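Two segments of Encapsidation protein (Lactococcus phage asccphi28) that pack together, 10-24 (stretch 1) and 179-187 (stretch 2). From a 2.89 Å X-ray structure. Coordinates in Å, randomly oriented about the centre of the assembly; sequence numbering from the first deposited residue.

Stretch 1 10-24: TPKRLLETDDRIFLV
Stretch 2 179-187: REDFYLFML

Two strands far apart in sequence, 21-24 and 183-187, lie side by side and run the same way, their axes 13° from parallel and 4.8 Å apart at closest approach. The register is in step: Ile-21 faces Leu-184, Phe-22 Phe-185, Leu-23 Met-186 and Val-24 Leu-187, with CA-CA distances of 4.7 to 5.3 Å. Backbone torsions stay extended, phi near -120° and psi near 130°. As in any parallel ladder, alternate residues of each strand do the bonding. Leu-184 N donates to Arg-20 O (3.1 Å), Phe-22 N to Leu-184 O (3.2 Å), Met-186 N to Phe-22 O (3.0 Å) and Val-24 N to Met-186 O (2.7 Å), all nearly straight. The intervening residues contribute CA-H...O contacts, such as Leu-187 CA to Val-24 O at 3.3 Å.

Alternation sorts the side chains, and the rule is simple: in-register parallel pairs set apolar neighbours side by side on the same face. Ile-21, Leu-23, Leu-184 and Met-186 share one. Chi1 m of Ile-21 (m, t) and the t, p rotamer of Leu-184 place Ile-21 CG2 4.2 Å from Leu-184 CD2. Leu-23, also t, p, brings its CD1 to 3.3 Å from Met-186 CB, a tight contact; this selenomethionine (m, t, t) extends its end away from the first stretch.

The other face carries the rings of Phe-22 and Phe-185, with Val-24 and Leu-187 beyond them. Phe-22 (chi1 -45°, chi2 -81°) and Phe-185 (chi1 -79°, chi2 86°) both adopt m, and their centroids lie 5.1 Å apart with planes inclined by 34°. Phe-22 CD2 sits over the face of the Phe-185 ring, 3.7 Å from Phe-185 CE2. Tyr-183, m with chi2 86°, meets Phe-22 edge to edge: Tyr-183 CD2 lies 3.6 Å from Phe-22 CE2. Further along, the m, t rotamer of Leu-187 brings its CD2 to 3.8 Å from CB of Val-24 (t).

A short helix starting right after Pro-11, its N-cap, packs Leu-15 against the edge of Phe-185 and against Tyr-183. Leu-15 (m, t) points its CA-CB bond sideways, yet its CD2 reaches Tyr-183 CE2 at 3.9 Å and Phe-185 CZ at 4.1 Å. Pro-11 CB adds a contact to Phe-185 CE2 at 3.9 Å. Thr-17 (p) turns OG1 back to Leu-14 O, 2.8 Å away.

Arg-20 ties down the strand entrance. Its m, t, t chain is extended, and chi4 of -78° turns the guanidinium so that NH1 makes a salt bridge with Asp-181 OD1 (2.9 Å); Asp-181 is t, chi2 13°. Glu-180 O lies over one guanidinium face, while Tyr-183 CE1 lies near its plane, 3.2 Å from Arg-20 NH1. The charged pair thus borders the aromatic cluster.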

# COMPACT_ATOMS: atom_id res chain seq x y z
N THR A 10 5.15 -38.24 6.99
CA THR A 10 6.04 -37.80 8.06
C THR A 10 7.49 -37.98 7.63
O THR A 10 7.79 -38.86 6.82
CB THR A 10 5.78 -38.58 9.36
OG1 THR A 10 6.47 -37.96 10.45
CG2 THR A 10 6.24 -40.03 9.22
N PRO A 11 8.40 -37.14 8.15
CA PRO A 11 9.81 -37.23 7.73
C PRO A 11 10.67 -38.17 8.57
O PRO A 11 11.90 -38.08 8.52
CB PRO A 11 10.29 -35.78 7.87
CG PRO A 11 9.56 -35.31 9.09
CD PRO A 11 8.18 -35.98 9.04
N LYS A 12 10.06 -39.07 9.33
CA LYS A 12 10.85 -39.99 10.15
C LYS A 12 11.75 -40.87 9.28
O LYS A 12 12.94 -41.04 9.56
CB LYS A 12 9.93 -40.85 11.01
CG LYS A 12 9.95 -40.49 12.49
CD LYS A 12 8.93 -41.33 13.27
CE LYS A 12 9.16 -42.83 13.08
NZ LYS A 12 8.15 -43.65 13.80
N ARG A 13 11.18 -41.45 8.22
CA ARG A 13 11.97 -42.29 7.32
C ARG A 13 13.09 -41.49 6.68
O ARG A 13 14.22 -41.98 6.54
CB ARG A 13 11.07 -42.91 6.26
N LEU A 14 12.80 -40.25 6.27
CA LEU A 14 13.80 -39.42 5.61
C LEU A 14 14.94 -39.06 6.55
O LEU A 14 16.11 -39.01 6.13
CB LEU A 14 13.14 -38.16 5.07
CG LEU A 14 12.24 -38.32 3.84
CD1 LEU A 14 10.86 -38.83 4.22
CD2 LEU A 14 12.15 -37.02 3.06
N LEU A 15 14.63 -38.79 7.82
CA LEU A 15 15.66 -38.38 8.77
C LEU A 15 16.65 -39.49 9.08
O LEU A 15 17.82 -39.21 9.34
CB LEU A 15 14.99 -37.88 10.05
CG LEU A 15 14.22 -36.57 9.86
CD1 LEU A 15 13.16 -36.40 10.94
CD2 LEU A 15 15.17 -35.38 9.85
N GLU A 16 16.20 -40.75 9.07
CA GLU A 16 17.11 -41.85 9.34
C GLU A 16 18.23 -41.92 8.30
O GLU A 16 19.36 -42.30 8.63
CB GLU A 16 16.34 -43.18 9.36
CG GLU A 16 15.47 -43.36 10.60
CD GLU A 16 14.48 -44.50 10.45
OE1 GLU A 16 14.35 -45.04 9.33
OE2 GLU A 16 13.83 -44.85 11.46
N THR A 17 17.94 -41.55 7.05
CA THR A 17 18.95 -41.60 6.01
C THR A 17 20.04 -40.56 6.27
O THR A 17 19.83 -39.55 6.95
CB THR A 17 18.32 -41.35 4.63
OG1 THR A 17 18.09 -39.94 4.46
CG2 THR A 17 17.00 -42.10 4.49
N ASP A 18 21.22 -40.83 5.72
CA ASP A 18 22.36 -39.93 5.93
C ASP A 18 22.14 -38.57 5.29
O ASP A 18 22.64 -37.56 5.80
CB ASP A 18 23.64 -40.57 5.37
CG ASP A 18 24.35 -41.44 6.39
OD1 ASP A 18 24.19 -41.20 7.61
OD2 ASP A 18 25.08 -42.37 5.98
N ASP A 19 21.41 -38.51 4.18
CA ASP A 19 21.26 -37.25 3.45
C ASP A 19 20.64 -36.19 4.35
O ASP A 19 19.76 -36.47 5.17
CB ASP A 19 20.40 -37.46 2.21
CG ASP A 19 20.92 -38.56 1.31
OD1 ASP A 19 22.12 -38.52 0.94
OD2 ASP A 19 20.14 -39.47 0.98
N ARG A 20 21.10 -34.95 4.18
CA ARG A 20 20.59 -33.81 4.93
C ARG A 20 19.71 -32.90 4.08
O ARG A 20 19.18 -31.91 4.60
CB ARG A 20 21.75 -33.00 5.51
CG ARG A 20 22.66 -33.79 6.45
CD ARG A 20 23.66 -32.87 7.14
NE ARG A 20 24.41 -33.55 8.20
CZ ARG A 20 23.93 -33.80 9.42
NH1 ARG A 20 22.70 -33.43 9.74
NH2 ARG A 20 24.69 -34.41 10.31
N ILE A 21 19.56 -33.19 2.79
CA ILE A 21 18.74 -32.39 1.88
C ILE A 21 17.65 -33.29 1.30
O ILE A 21 17.95 -34.36 0.75
CB ILE A 21 19.58 -31.76 0.76
CG1 ILE A 21 20.66 -30.85 1.35
CG2 ILE A 21 18.69 -31.00 -0.21
CD1 ILE A 21 21.60 -30.24 0.33
N PHE A 22 16.40 -32.85 1.42
CA PHE A 22 15.25 -33.61 0.95
C PHE A 22 14.34 -32.72 0.11
O PHE A 22 14.18 -31.53 0.40
CB PHE A 22 14.46 -34.19 2.12
CG PHE A 22 15.31 -34.82 3.18
CD1 PHE A 22 15.79 -36.10 3.03
CD2 PHE A 22 15.64 -34.11 4.32
CE1 PHE A 22 16.58 -36.68 4.01
CE2 PHE A 22 16.43 -34.67 5.30
CZ PHE A 22 16.90 -35.96 5.15
N LEU A 23 13.75 -33.31 -0.92
CA LEU A 23 12.75 -32.65 -1.75
C LEU A 23 11.47 -33.47 -1.69
O LEU A 23 11.45 -34.64 -2.08
CB LEU A 23 13.23 -32.52 -3.19
CG LEU A 23 12.26 -31.84 -4.16
CD1 LEU A 23 12.13 -30.36 -3.84
CD2 LEU A 23 12.71 -32.04 -5.60
N VAL A 24 10.40 -32.86 -1.17
CA VAL A 24 9.11 -33.51 -1.02
C VAL A 24 8.11 -32.82 -1.94
O VAL A 24 7.84 -31.62 -1.79
CB VAL A 24 8.63 -33.47 0.44
CG1 VAL A 24 7.37 -34.29 0.61
CG2 VAL A 24 9.72 -33.97 1.38
N ARG A 179 28.26 -25.29 10.38
CA ARG A 179 27.38 -26.21 11.09
C ARG A 179 27.26 -27.49 10.27
O ARG A 179 26.69 -27.48 9.17
CB ARG A 179 26.00 -25.59 11.32
CG ARG A 179 25.98 -24.43 12.30
CD ARG A 179 24.55 -24.00 12.62
NE ARG A 179 23.72 -25.15 13.00
CZ ARG A 179 23.58 -25.61 14.24
NH1 ARG A 179 24.20 -25.02 15.25
NH2 ARG A 179 22.80 -26.66 14.47
N GLU A 180 27.80 -28.59 10.79
CA GLU A 180 27.65 -29.87 10.12
C GLU A 180 26.22 -30.38 10.24
O GLU A 180 25.69 -31.01 9.31
CB GLU A 180 28.64 -30.88 10.69
CG GLU A 180 28.62 -32.24 10.01
CD GLU A 180 29.46 -33.27 10.75
OE1 GLU A 180 29.83 -33.01 11.91
OE2 GLU A 180 29.75 -34.34 10.17
N ASP A 181 25.58 -30.12 11.38
CA ASP A 181 24.23 -30.62 11.66
C ASP A 181 23.23 -29.59 11.16
O ASP A 181 22.83 -28.67 11.88
CB ASP A 181 24.06 -30.90 13.15
CG ASP A 181 22.93 -31.88 13.43
OD1 ASP A 181 22.45 -32.52 12.47
OD2 ASP A 181 22.53 -32.01 14.61
N PHE A 182 22.82 -29.74 9.90
CA PHE A 182 21.86 -28.85 9.27
C PHE A 182 20.96 -29.67 8.37
O PHE A 182 21.38 -30.67 7.79
CB PHE A 182 22.60 -27.76 8.47
CG PHE A 182 21.74 -26.60 8.07
CD1 PHE A 182 21.58 -25.51 8.93
CD2 PHE A 182 21.11 -26.57 6.84
CE1 PHE A 182 20.80 -24.43 8.56
CE2 PHE A 182 20.33 -25.49 6.47
CZ PHE A 182 20.17 -24.42 7.33
N TYR A 183 19.70 -29.25 8.26
CA TYR A 183 18.72 -29.95 7.44
C TYR A 183 17.95 -28.94 6.60
O TYR A 183 17.58 -27.87 7.08
CB TYR A 183 17.75 -30.77 8.30
CG TYR A 183 18.35 -32.05 8.84
CD1 TYR A 183 19.06 -32.06 10.03
CD2 TYR A 183 18.20 -33.25 8.15
CE1 TYR A 183 19.61 -33.23 10.52
CE2 TYR A 183 18.74 -34.42 8.64
CZ TYR A 183 19.45 -34.40 9.83
OH TYR A 183 19.99 -35.57 10.31
N LEU A 184 17.71 -29.30 5.34
CA LEU A 184 16.95 -28.49 4.41
C LEU A 184 15.78 -29.30 3.87
O LEU A 184 15.98 -30.42 3.38
CB LEU A 184 17.82 -27.99 3.25
CG LEU A 184 17.09 -27.37 2.06
CD1 LEU A 184 16.31 -26.14 2.49
CD2 LEU A 184 18.06 -27.02 0.94
N PHE A 185 14.58 -28.74 3.95
CA PHE A 185 13.37 -29.39 3.46
C PHE A 185 12.76 -28.52 2.38
O PHE A 185 12.45 -27.35 2.62
CB PHE A 185 12.37 -29.64 4.59
CG PHE A 185 12.70 -30.83 5.44
CD1 PHE A 185 13.56 -30.72 6.52
CD2 PHE A 185 12.14 -32.07 5.17
CE1 PHE A 185 13.86 -31.82 7.31
CE2 PHE A 185 12.44 -33.17 5.95
CZ PHE A 185 13.30 -33.04 7.02
N MSE A 186 12.59 -29.09 1.19
CA MSE A 186 11.92 -28.40 0.08
C MSE A 186 10.56 -29.06 -0.16
O MSE A 186 10.49 -30.23 -0.52
CB MSE A 186 12.77 -28.46 -1.18
CG MSE A 186 13.83 -27.37 -1.26
SE MSE A 186 15.32 -27.87 -2.43
CE MSE A 186 16.09 -26.11 -2.72
N LEU A 187 9.49 -28.30 0.05
CA LEU A 187 8.13 -28.80 -0.05
C LEU A 187 7.42 -28.14 -1.23
O LEU A 187 7.37 -26.91 -1.32
CB LEU A 187 7.36 -28.54 1.24
CG LEU A 187 8.04 -28.96 2.54
CD1 LEU A 187 7.34 -28.36 3.74
CD2 LEU A 187 8.07 -30.48 2.65